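Local coordinates for protein putative laminarinase (Phanerochaete chrysosporium, PDB 2WLQ) that probably hydrolyses the beta-glucosidic bonds of laminarin-type glucans as a family 16 glycoside hydrolase, here disabled in its nucleophile and holding laminari-oligosaccharide sugars, at residues 99-104 with 248-253. The protein carries 1 engineered substitution. Residues are numbered along the deposited sequence; the frame is centred on the assembly and turned at random.
Sequences WPAAWE and IINLTF. With BGC (beta-D-glucopyranose), chain C; BGC (beta-D-glucopyranose), chain B; BGC (beta-D-glucopyranose), chain D.
The Trp103 indole is sandwiched between Ile248 of the neighbouring strand and a bound glucose, a place that suits a broad, flat aromatic with an N-H to spare for Asn250. CB of Ile248 stands 3.9 Å from the centroid of the five-membered ring, a CH-pi contact over the face of that ring, while on the opposite face C5 of the chain C glucose sits over the centre of the ring system, 3.5 Å from CE2. The indole N-H reaches Asn250 OD1 (2.8 Å from NE1), with ring and amide planes 78° apart. Both side chains have CG between the backbone N and the carbonyl carbon (chi1 57° in Trp103, 70° in Asn250), which brings their polar ends together beside Ala101. With an alanine at Trp103, Asn250 OD1 would probably lose this N-H donor and the glucose its aromatic platform. Strands 99-104 and 248-253 run antiparallel within one of the two sheets of the GH16 beta-sandwich, between strands 115-120 and 69-76, and their Trp-bearing face lines the sugar-binding cleft. Six backbone hydrogen bonds join them at Trp99-Thr252, Ala101-Asn250 and Trp103-Ile248. Ala101 suits the middle pair because its small CB lets the sugar come close, C6 of the chain C glucose lying 3.4 Å away. The less directly packed part lies toward Trp99, where a water bridges Trp99 O, Asn250 ND2 (2.9 Å) and O6 of that glucose. There the Trp99 indole runs alongside Thr252, whose CG2 approaches CE3 at 3.6 Å, while NE1 bonds to Glu120 and Thr252 OG1 to Asp25. The reverse face carries apolar side chains: Pro100 CB meets Leu251 CD1 at 4.1 Å, Ala102 CB lies 4.4 Å from Ile249 CG1, and Pro100 and Ile249 pack on Trp289 of strand 288-297 in the second sheet.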
loop_
_atom_site.group_PDB
_atom_site.type_symbol
_atom_site.label_atom_id
_atom_site.label_comp_id
_atom_site.label_asym_id
_atom_site.label_seq_id
_atom_site.Cartn_x
_atom_site.Cartn_y
_atom_site.Cartn_z
ATOM N N TRP A 99 -5.435 -7.862 -3.923
ATOM C CA TRP A 99 -4.809 -6.617 -4.367
ATOM C C TRP A 99 -4.753 -5.699 -3.135
ATOM O O TRP A 99 -5.638 -4.852 -2.924
ATOM C CB TRP A 99 -5.628 -6.036 -5.513
ATOM C CG TRP A 99 -5.152 -4.717 -6.066
ATOM C CD1 TRP A 99 -4.013 -4.028 -5.741
ATOM C CD2 TRP A 99 -5.810 -3.953 -7.087
ATOM N NE1 TRP A 99 -3.956 -2.845 -6.463
ATOM C CE2 TRP A 99 -5.049 -2.785 -7.299
ATOM C CE3 TRP A 99 -7.003 -4.126 -7.805
ATOM C CZ2 TRP A 99 -5.441 -1.790 -8.207
ATOM C CZ3 TRP A 99 -7.365 -3.158 -8.736
ATOM C CH2 TRP A 99 -6.592 -2.016 -8.930
ATOM N N PRO A 100 -3.719 -5.913 -2.290
ATOM C CA PRO A 100 -3.547 -5.091 -1.113
ATOM C C PRO A 100 -2.747 -3.805 -1.461
ATOM O O PRO A 100 -1.965 -3.768 -2.421
ATOM C CB PRO A 100 -2.711 -5.996 -0.194
ATOM C CG PRO A 100 -1.821 -6.747 -1.132
ATOM C CD PRO A 100 -2.704 -6.989 -2.376
ATOM N N ALA A 101 -2.913 -2.766 -0.639
ATOM C CA ALA A 101 -2.100 -1.577 -0.850
ATOM C C ALA A 101 -1.993 -0.760 0.429
ATOM O O ALA A 101 -2.921 -0.729 1.259
ATOM C CB ALA A 101 -2.723 -0.728 -1.932
ATOM N N ALA A 102 -0.838 -0.100 0.558
ATOM C CA ALA A 102 -0.614 0.940 1.573
ATOM C C ALA A 102 -0.132 2.117 0.758
ATOM O O ALA A 102 0.834 1.999 0.011
ATOM C CB ALA A 102 0.440 0.510 2.566
ATOM N N TRP A 103 -0.838 3.237 0.861
ATOM C CA TRP A 103 -0.626 4.333 -0.073
ATOM C C TRP A 103 -1.124 5.647 0.471
ATOM O O TRP A 103 -1.633 5.697 1.579
ATOM C CB TRP A 103 -1.287 3.979 -1.399
ATOM C CG TRP A 103 -2.767 3.662 -1.353
ATOM C CD1 TRP A 103 -3.374 2.619 -0.685
ATOM C CD2 TRP A 103 -3.802 4.357 -2.040
ATOM N NE1 TRP A 103 -4.728 2.623 -0.939
ATOM C CE2 TRP A 103 -5.022 3.691 -1.748
ATOM C CE3 TRP A 103 -3.829 5.486 -2.880
ATOM C CZ2 TRP A 103 -6.252 4.094 -2.302
ATOM C CZ3 TRP A 103 -5.065 5.884 -3.427
ATOM C CH2 TRP A 103 -6.249 5.199 -3.123
ATOM N N GLU A 104 -0.911 6.721 -0.287
ATOM C CA GLU A 104 -1.372 8.051 0.118
ATOM C C GLU A 104 -2.050 8.711 -1.061
ATOM O O GLU A 104 -1.607 8.542 -2.206
ATOM C CB GLU A 104 -0.200 8.921 0.566
ATOM C CG GLU A 104 0.459 8.443 1.823
ATOM C CD GLU A 104 1.425 9.447 2.422
ATOM O OE1 GLU A 104 1.683 10.506 1.775
ATOM O OE2 GLU A 104 1.990 9.168 3.529
ATOM N N ILE A 248 -3.815 5.569 3.319
ATOM C CA ILE A 248 -4.838 4.544 3.131
ATOM C C ILE A 248 -4.210 3.154 3.139
ATOM O O ILE A 248 -3.129 2.957 2.577
ATOM C CB ILE A 248 -5.613 4.782 1.825
ATOM C CG1 ILE A 248 -6.266 6.183 1.897
ATOM C CG2 ILE A 248 -6.691 3.677 1.628
ATOM C CD1 ILE A 248 -7.173 6.538 0.734
ATOM N N ILE A 249 -4.841 2.220 3.843
ATOM C CA ILE A 249 -4.416 0.820 3.842
ATOM C C ILE A 249 -5.659 -0.004 3.530
ATOM O O ILE A 249 -6.707 0.151 4.156
ATOM C CB ILE A 249 -3.819 0.396 5.193
ATOM C CG1 ILE A 249 -2.654 1.335 5.577
ATOM C CG2 ILE A 249 -3.366 -1.084 5.116
ATOM C CD1 ILE A 249 -2.231 1.251 7.055
ATOM N N ASN A 250 -5.590 -0.835 2.496
ATOM C CA ASN A 250 -6.785 -1.552 2.050
ATOM C C ASN A 250 -6.468 -2.922 1.484
ATOM O O ASN A 250 -5.306 -3.287 1.226
ATOM C CB ASN A 250 -7.540 -0.724 0.995
ATOM C CG ASN A 250 -6.788 -0.648 -0.307
ATOM O OD1 ASN A 250 -5.873 0.161 -0.446
ATOM N ND2 ASN A 250 -7.140 -1.505 -1.273
ATOM N N LEU A 251 -7.535 -3.672 1.227
ATOM C CA LEU A 251 -7.415 -4.925 0.512
ATOM C C LEU A 251 -8.634 -5.078 -0.370
ATOM O O LEU A 251 -9.751 -5.146 0.142
ATOM C CB LEU A 251 -7.367 -6.114 1.482
ATOM C CG LEU A 251 -7.498 -7.512 0.841
ATOM C CD1 LEU A 251 -6.417 -7.862 -0.157
ATOM C CD2 LEU A 251 -7.580 -8.539 1.967
ATOM N N THR A 252 -8.418 -5.079 -1.686
ATOM C CA THR A 252 -9.469 -5.384 -2.639
ATOM C C THR A 252 -9.152 -6.701 -3.315
ATOM O O THR A 252 -8.133 -7.351 -3.031
ATOM C CB THR A 252 -9.802 -4.192 -3.602
ATOM O OG1 THR A 252 -11.049 -4.462 -4.248
ATOM C CG2 THR A 252 -8.707 -3.958 -4.641
ATOM N N PHE A 253 -10.073 -7.135 -4.174
ATOM C CA PHE A 253 -9.952 -8.363 -4.922
ATOM C C PHE A 253 -10.316 -8.134 -6.381
ATOM O O PHE A 253 -11.232 -7.368 -6.691
ATOM C CB PHE A 253 -10.956 -9.404 -4.406
ATOM C CG PHE A 253 -10.723 -9.810 -3.002
ATOM C CD1 PHE A 253 -11.381 -9.152 -1.950
ATOM C CD2 PHE A 253 -9.846 -10.858 -2.734
ATOM C CE1 PHE A 253 -11.132 -9.521 -0.621
ATOM C CE2 PHE A 253 -9.619 -11.257 -1.432
ATOM C CZ PHE A 253 -10.250 -10.580 -0.383
HETATM C C2 BGC C . -4.573 3.895 -7.474
HETATM C C3 BGC C . -5.836 3.788 -6.631
HETATM C C4 BGC C . -5.772 2.431 -5.943
HETATM C C5 BGC C . -4.553 2.439 -5.026
HETATM C C6 BGC C . -4.374 1.183 -4.175
HETATM C C1 BGC C . -3.349 3.777 -6.579
HETATM O O1 BGC C . -2.221 3.632 -7.382
HETATM O O2 BGC C . -4.464 5.159 -8.093
HETATM O O3 BGC C . -7.010 3.785 -7.418
HETATM O O4 BGC C . -6.924 2.220 -5.159
HETATM O O5 BGC C . -3.410 2.580 -5.839
HETATM O O6 BGC C . -4.284 -0.001 -4.978
HETATM C C2 BGC B . -3.707 0.397 -10.673
HETATM C C3 BGC B . -2.719 1.147 -9.796
HETATM C C4 BGC B . -1.311 0.593 -9.845
HETATM C C5 BGC B . -0.855 0.489 -11.283
HETATM C C6 BGC B . 0.514 -0.153 -11.379
HETATM C C1 BGC B . -3.129 0.274 -12.074
HETATM O O2 BGC B . -4.926 1.121 -10.613
HETATM O O3 BGC B . -3.182 1.159 -8.471
HETATM O O4 BGC B . -0.428 1.504 -9.178
HETATM O O5 BGC B . -1.825 -0.270 -12.006
HETATM O O6 BGC B . 0.949 -0.053 -12.726
HETATM C C2 BGC D . -8.718 4.950 -8.566
HETATM C C3 BGC D . -9.473 6.281 -8.701
HETATM C C4 BGC D . -9.832 6.889 -7.351
HETATM C C5 BGC D . -8.583 6.955 -6.469
HETATM C C6 BGC D . -8.831 7.430 -5.039
HETATM C C1 BGC D . -7.569 5.097 -7.590
HETATM O O2 BGC D . -8.223 4.486 -9.813
HETATM O O3 BGC D . -10.722 6.027 -9.304
HETATM O O4 BGC D . -10.292 8.215 -7.603
HETATM O O5 BGC D . -8.040 5.637 -6.368
HETATM O O6 BGC D . -9.756 6.598 -4.363
HETATM O O HOH W 1 -5.783 -2.022 -3.817
#